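Local atomic coordinates of major extracellular endoglucanase (Xanthomonas campestris pv. campestris, PDB entry 4TUF), a protein that hydrolyses internal beta-1,4-glucosidic linkages in cellulose, lichenin and cereal beta-glucans, here represented by its family 5 TIM-barrel catalytic domain. Residues L52-V57 with T338-L343; I46-G51 with W312-N317. All coordinates share one frame; numbering follows the deposited sequence.

Interaction 1 (L52-V57 with T338-L343); sequences LGFNAV and TLLRTL
Leu-340 sets its CD1 methyl against the CZ and CE1 end of the Phe-54 ring, 3.7 Å from Phe-54 CZ and almost as close to CE1, in an oblique approach with the two side chains at about a right angle. In this (beta/alpha)8 barrel the contact joins helix 334-344, the last of the chain, to the turn between helix 42-51 and strand 56-61. Phe-54 is buried; Val-22 of strand 16-23 also touches its side chain, and Trp-344 meets its ring edge-to-face. The turn is a Schellman motif in which Gly-53 takes a positive phi. Beside the apolar patch, Arg-341 reaches across to this turn. Its chain runs extended from CG to NE (chi2 -169°, chi3 -176°), which carries the guanidinium from the partly exposed flank of its helix to the carbonyl of Leu-52. That oxygen thus receives a charged group, which would reinforce the bond. Arg-341 NH2 donates to Leu-52 O at 2.8 Å with an N-H...O angle of 147°, in the carbonyl plane and on a lone pair, while Arg-341 NE adds a weak second bond to Leu-52 O at 3.3 Å.

Interaction 2 (I46-G51 with W312-N317); sequences IVQMQG and WSWNPN
Met-49, in the final turn of helix 42-51, faces Trp-314 across a CA-to-CA distance of 8.2 Å, the nearest pair of CA atoms across the two segments. The helical side is held by regular bonds such as Gly-51 N to Val-47 O, whereas residues 312-317 form an irregular loop leaving strand 309-311. A cis peptide joins Trp-312 to Ser-313 at the start of that loop, as in other family 5 glycoside hydrolases. A TIM-barrel helix and the loop after the last barrel strand therefore come together here, and the indole of Trp-314 bridges them. Its CG lies anti to the backbone N (chi1 178°), which sends the ring out to the helix. Met-49 lies over one face of this ring: its CB is 3.6 Å from the centroid of the six-membered ring, a CH-pi contact offset toward the rim, with Met-49 CB 3.4 Å from Trp-314 CH2. Farther along the same side chain, Met-49 SD stands 4.8 Å from that centroid as a more distant Met-aromatic contact, and the bend at chi3 (82°) brings CE near the pyrrole part of the indole. Gln-48 comes to the ring edge instead, OE1 lying 4.2 Å from Trp-314 CZ2 near the ring plane, with amide and indole planes 79° apart. Since no hydrogen bond crosses between the segments, their cohesion rests on dispersion and the polarisable sulfur over the indole, while Gln-48 OE1 takes its hydrogen bond from Arg-40 NH1, outside the contact.

Overall arrangement
Both interactions lie where the beginning and end of the barrel meet around strand 16-23, and they join into one apolar layer. Interaction 2 is the more deeply buried and relies on aromatic and sulfur contacts between helix 42-51 and the loop after strand 309-311. Interaction 1 brings the following turn onto helix 334-344; half apolar and half polar, it ends in a partly exposed arginine-to-carbonyl bond. Because helix 42-51 leads straight into segment 52-57, the two contacts share a border: Leu-52 CD1 lies 3.6 Å from Trp-314 CZ3, and Val-57 CG2 lies 3.8 Å from Met-49 SD. Leu-340 and Trp-314 each remain about 11 Å, side chain to side chain, from Glu-278, the probable nucleophile.

Interaction 1 (L52-V57 with T338-L343)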
loop_
_atom_site.group_PDB
_atom_site.type_symbol
_atom_site.label_atom_id
_atom_site.label_comp_id
_atom_site.label_asym_id
_atom_site.label_seq_id
_atom_site.Cartn_x
_atom_site.Cartn_y
_atom_site.Cartn_z
ATOM N N LEU A 52 -14.507 -0.978 -12.935
ATOM C CA LEU A 52 -15.263 -0.889 -11.692
ATOM C C LEU A 52 -15.146 0.502 -11.092
ATOM O O LEU A 52 -15.940 0.889 -10.232
ATOM C CB LEU A 52 -14.783 -1.931 -10.686
ATOM C CG LEU A 52 -15.000 -3.394 -11.063
ATOM C CD1 LEU A 52 -14.200 -4.286 -10.133
ATOM C CD2 LEU A 52 -16.473 -3.754 -11.021
ATOM N N GLY A 53 -14.144 1.247 -11.546
ATOM C CA GLY A 53 -13.948 2.609 -11.092
ATOM C C GLY A 53 -12.558 2.903 -10.570
ATOM O O GLY A 53 -12.239 4.058 -10.293
ATOM N N PHE A 54 -11.730 1.870 -10.424
ATOM C CA PHE A 54 -10.369 2.057 -9.921
ATOM C C PHE A 54 -9.500 2.753 -10.962
ATOM O O PHE A 54 -9.543 2.409 -12.142
ATOM C CB PHE A 54 -9.717 0.719 -9.540
ATOM C CG PHE A 54 -10.393 -0.006 -8.407
ATOM C CD1 PHE A 54 -10.216 0.401 -7.099
ATOM C CD2 PHE A 54 -11.178 -1.119 -8.650
ATOM C CE1 PHE A 54 -10.827 -0.276 -6.060
ATOM C CE2 PHE A 54 -11.789 -1.798 -7.616
ATOM C CZ PHE A 54 -11.611 -1.376 -6.320
ATOM N N ASN A 55 -8.707 3.725 -10.527
ATOM C CA ASN A 55 -7.761 4.372 -11.426
ATOM C C ASN A 55 -6.346 4.309 -10.876
ATOM O O ASN A 55 -5.440 4.954 -11.399
ATOM C CB ASN A 55 -8.159 5.825 -11.675
ATOM C CG ASN A 55 -7.777 6.742 -10.531
ATOM O OD1 ASN A 55 -7.672 6.316 -9.380
ATOM N ND2 ASN A 55 -7.573 8.016 -10.844
ATOM N N ALA A 56 -6.165 3.539 -9.808
ATOM C CA ALA A 56 -4.873 3.472 -9.147
ATOM C C ALA A 56 -4.628 2.091 -8.565
ATOM O O ALA A 56 -5.555 1.419 -8.127
ATOM C CB ALA A 56 -4.780 4.529 -8.060
ATOM N N VAL A 57 -3.366 1.680 -8.551
ATOM C CA VAL A 57 -2.995 0.344 -8.119
ATOM C C VAL A 57 -1.718 0.384 -7.275
ATOM O O VAL A 57 -0.755 1.076 -7.612
ATOM C CB VAL A 57 -2.807 -0.591 -9.345
ATOM C CG1 VAL A 57 -1.696 -1.596 -9.117
ATOM C CG2 VAL A 57 -4.108 -1.294 -9.686
ATOM N N THR A 338 -19.659 -0.543 -3.583
ATOM C CA THR A 338 -20.550 0.558 -3.236
ATOM C C THR A 338 -19.958 1.365 -2.081
ATOM O O THR A 338 -20.120 2.582 -2.013
ATOM C CB THR A 338 -21.956 0.045 -2.877
ATOM O OG1 THR A 338 -22.509 -0.633 -4.011
ATOM C CG2 THR A 338 -22.874 1.193 -2.490
ATOM N N LEU A 339 -19.252 0.680 -1.189
ATOM C CA LEU A 339 -18.559 1.337 -0.082
ATOM C C LEU A 339 -17.418 2.227 -0.576
ATOM O O LEU A 339 -17.242 3.350 -0.104
ATOM C CB LEU A 339 -18.009 0.299 0.895
ATOM C CG LEU A 339 -17.227 0.836 2.093
ATOM C CD1 LEU A 339 -18.173 1.401 3.141
ATOM C CD2 LEU A 339 -16.348 -0.250 2.681
ATOM N N LEU A 340 -16.643 1.714 -1.524
ATOM C CA LEU A 340 -15.514 2.456 -2.065
ATOM C C LEU A 340 -15.973 3.681 -2.857
ATOM O O LEU A 340 -15.369 4.748 -2.753
ATOM C CB LEU A 340 -14.648 1.548 -2.940
ATOM C CG LEU A 340 -13.824 0.505 -2.183
ATOM C CD1 LEU A 340 -13.235 -0.507 -3.138
ATOM C CD2 LEU A 340 -12.720 1.180 -1.392
ATOM N N ARG A 341 -17.037 3.537 -3.639
ATOM C CA ARG A 341 -17.531 4.664 -4.425
ATOM C C ARG A 341 -18.058 5.755 -3.505
ATOM O O ARG A 341 -17.970 6.942 -3.821
ATOM C CB ARG A 341 -18.608 4.215 -5.411
ATOM C CG ARG A 341 -18.073 3.253 -6.457
ATOM C CD ARG A 341 -19.052 3.001 -7.583
ATOM N NE ARG A 341 -18.539 2.001 -8.518
ATOM C CZ ARG A 341 -18.971 0.745 -8.587
ATOM N NH1 ARG A 341 -19.942 0.324 -7.786
ATOM N NH2 ARG A 341 -18.437 -0.086 -9.467
ATOM N N THR A 342 -18.590 5.345 -2.359
ATOM C CA THR A 342 -19.010 6.285 -1.333
ATOM C C THR A 342 -17.812 7.090 -0.844
ATOM O O THR A 342 -17.871 8.314 -0.761
ATOM C CB THR A 342 -19.673 5.563 -0.151
ATOM O OG1 THR A 342 -20.962 5.085 -0.553
ATOM C CG2 THR A 342 -19.834 6.505 1.039
ATOM N N LEU A 343 -16.726 6.390 -0.534
ATOM C CA LEU A 343 -15.479 7.026 -0.121
ATOM C C LEU A 343 -14.946 7.965 -1.201
ATOM O O LEU A 343 -14.539 9.088 -0.909
ATOM C CB LEU A 343 -14.423 5.970 0.216
ATOM C CG LEU A 343 -13.020 6.500 0.531
ATOM C CD1 LEU A 343 -13.024 7.293 1.831
ATOM C CD2 LEU A 343 -12.000 5.373 0.584
#

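Interaction 2 (I46-G51 with W312-N317)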
loop_
_atom_site.group_PDB
_atom_site.type_symbol
_atom_site.label_atom_id
_atom_site.label_comp_id
_atom_site.label_asym_id
_atom_site.label_seq_id
_atom_site.Cartn_x
_atom_site.Cartn_y
_atom_site.Cartn_z
ATOM N N ILE A 46 -7.046 -6.639 -15.621
ATOM C CA ILE A 46 -6.755 -5.222 -15.438
ATOM C C ILE A 46 -7.889 -4.382 -16.016
ATOM O O ILE A 46 -8.358 -3.438 -15.384
ATOM C CB ILE A 46 -5.419 -4.831 -16.099
ATOM C CG1 ILE A 46 -4.246 -5.388 -15.291
ATOM C CG2 ILE A 46 -5.300 -3.317 -16.228
ATOM C CD1 ILE A 46 -2.907 -5.172 -15.950
ATOM N N VAL A 47 -8.324 -4.744 -17.219
ATOM C CA VAL A 47 -9.434 -4.080 -17.892
ATOM C C VAL A 47 -10.660 -4.034 -16.991
ATOM O O VAL A 47 -11.381 -3.035 -16.952
ATOM C CB VAL A 47 -9.784 -4.795 -19.222
ATOM C CG1 VAL A 47 -11.190 -4.445 -19.689
ATOM C CG2 VAL A 47 -8.760 -4.461 -20.292
ATOM N N GLN A 48 -10.877 -5.114 -16.243
ATOM C CA GLN A 48 -12.043 -5.214 -15.377
ATOM C C GLN A 48 -11.956 -4.287 -14.171
ATOM O O GLN A 48 -12.948 -3.676 -13.783
ATOM C CB GLN A 48 -12.240 -6.645 -14.888
ATOM C CG GLN A 48 -13.556 -6.828 -14.159
ATOM C CD GLN A 48 -13.758 -8.229 -13.643
ATOM O OE1 GLN A 48 -12.805 -8.998 -13.506
ATOM N NE2 GLN A 48 -15.012 -8.574 -13.349
ATOM N N MET A 49 -10.775 -4.186 -13.573
ATOM C CA MET A 49 -10.648 -3.419 -12.347
ATOM C C MET A 49 -10.702 -1.924 -12.646
ATOM O O MET A 49 -11.084 -1.133 -11.788
ATOM C CB MET A 49 -9.365 -3.797 -11.585
ATOM C CG MET A 49 -8.067 -3.225 -12.104
ATOM S SD MET A 49 -6.684 -3.714 -11.044
ATOM C CE MET A 49 -6.317 -5.358 -11.655
ATOM N N GLN A 50 -10.355 -1.532 -13.866
ATOM C CA GLN A 50 -10.498 -0.131 -14.233
ATOM C C GLN A 50 -11.968 0.185 -14.462
ATOM O O GLN A 50 -12.433 1.279 -14.139
ATOM C CB GLN A 50 -9.679 0.215 -15.478
ATOM C CG GLN A 50 -9.694 1.701 -15.802
ATOM C CD GLN A 50 -8.835 2.062 -16.995
ATOM O OE1 GLN A 50 -8.929 1.446 -18.060
ATOM N NE2 GLN A 50 -7.989 3.069 -16.825
ATOM N N GLY A 51 -12.696 -0.785 -15.012
ATOM C CA GLY A 51 -14.109 -0.626 -15.304
ATOM C C GLY A 51 -14.983 -0.478 -14.071
ATOM O O GLY A 51 -16.076 0.079 -14.148
ATOM N N TRP A 312 -7.595 -3.122 0.370
ATOM C CA TRP A 312 -6.974 -4.438 0.475
ATOM C C TRP A 312 -8.050 -5.524 0.452
ATOM O O TRP A 312 -8.782 -5.659 1.436
ATOM C CB TRP A 312 -6.161 -4.520 1.772
ATOM C CG TRP A 312 -5.333 -5.755 1.941
ATOM C CD1 TRP A 312 -4.468 -6.279 1.037
ATOM C CD2 TRP A 312 -5.254 -6.594 3.105
ATOM N NE1 TRP A 312 -3.868 -7.407 1.548
ATOM C CE2 TRP A 312 -4.332 -7.619 2.817
ATOM C CE3 TRP A 312 -5.886 -6.588 4.349
ATOM C CZ2 TRP A 312 -4.021 -8.625 3.734
ATOM C CZ3 TRP A 312 -5.564 -7.583 5.262
ATOM C CH2 TRP A 312 -4.649 -8.589 4.947
ATOM N N SER A 313 -8.160 -6.299 -0.628
ATOM C CA SER A 313 -7.317 -6.202 -1.817
ATOM C C SER A 313 -8.125 -6.544 -3.061
ATOM O O SER A 313 -9.327 -6.784 -2.984
ATOM C CB SER A 313 -6.132 -7.155 -1.720
ATOM O OG SER A 313 -6.594 -8.492 -1.642
ATOM N N TRP A 314 -7.459 -6.590 -4.207
ATOM C CA TRP A 314 -8.097 -7.076 -5.422
ATOM C C TRP A 314 -8.344 -8.577 -5.314
ATOM O O TRP A 314 -9.470 -9.044 -5.450
ATOM C CB TRP A 314 -7.237 -6.772 -6.651
ATOM C CG TRP A 314 -7.808 -7.298 -7.935
ATOM C CD1 TRP A 314 -7.308 -8.308 -8.706
ATOM C CD2 TRP A 314 -8.993 -6.837 -8.593
ATOM N NE1 TRP A 314 -8.109 -8.505 -9.807
ATOM C CE2 TRP A 314 -9.150 -7.615 -9.760
ATOM C CE3 TRP A 314 -9.940 -5.845 -8.307
ATOM C CZ2 TRP A 314 -10.217 -7.431 -10.641
ATOM C CZ3 TRP A 314 -10.997 -5.663 -9.183
ATOM C CH2 TRP A 314 -11.128 -6.455 -10.335
ATOM N N ASN A 315 -7.274 -9.302 -5.042
ATOM C CA ASN A 315 -7.283 -10.749 -4.960
ATOM C C ASN A 315 -8.116 -11.293 -3.812
ATOM O O ASN A 315 -8.090 -10.764 -2.713
ATOM C CB ASN A 315 -5.851 -11.273 -4.823
ATOM C CG ASN A 315 -4.830 -10.403 -5.531
ATOM O OD1 ASN A 315 -4.613 -9.256 -5.164
ATOM N ND2 ASN A 315 -4.199 -10.952 -6.551
ATOM N N PRO A 316 -8.837 -12.373 -4.080
ATOM C CA PRO A 316 -9.581 -13.095 -3.070
ATOM C C PRO A 316 -8.712 -13.781 -2.059
ATOM O O PRO A 316 -9.100 -13.887 -0.908
ATOM C CB PRO A 316 -10.317 -14.138 -3.879
ATOM C CG PRO A 316 -9.637 -14.178 -5.169
ATOM C CD PRO A 316 -9.269 -12.781 -5.408
ATOM N N ASN A 317 -7.601 -14.337 -2.519
ATOM C CA ASN A 317 -6.827 -15.216 -1.678
ATOM C C ASN A 317 -5.895 -14.438 -0.787
ATOM O O ASN A 317 -4.687 -14.652 -0.778
ATOM C CB ASN A 317 -6.038 -16.205 -2.531
ATOM C CG ASN A 317 -5.019 -15.524 -3.413
ATOM O OD1 ASN A 317 -5.138 -14.344 -3.710
ATOM N ND2 ASN A 317 -4.011 -16.268 -3.835
#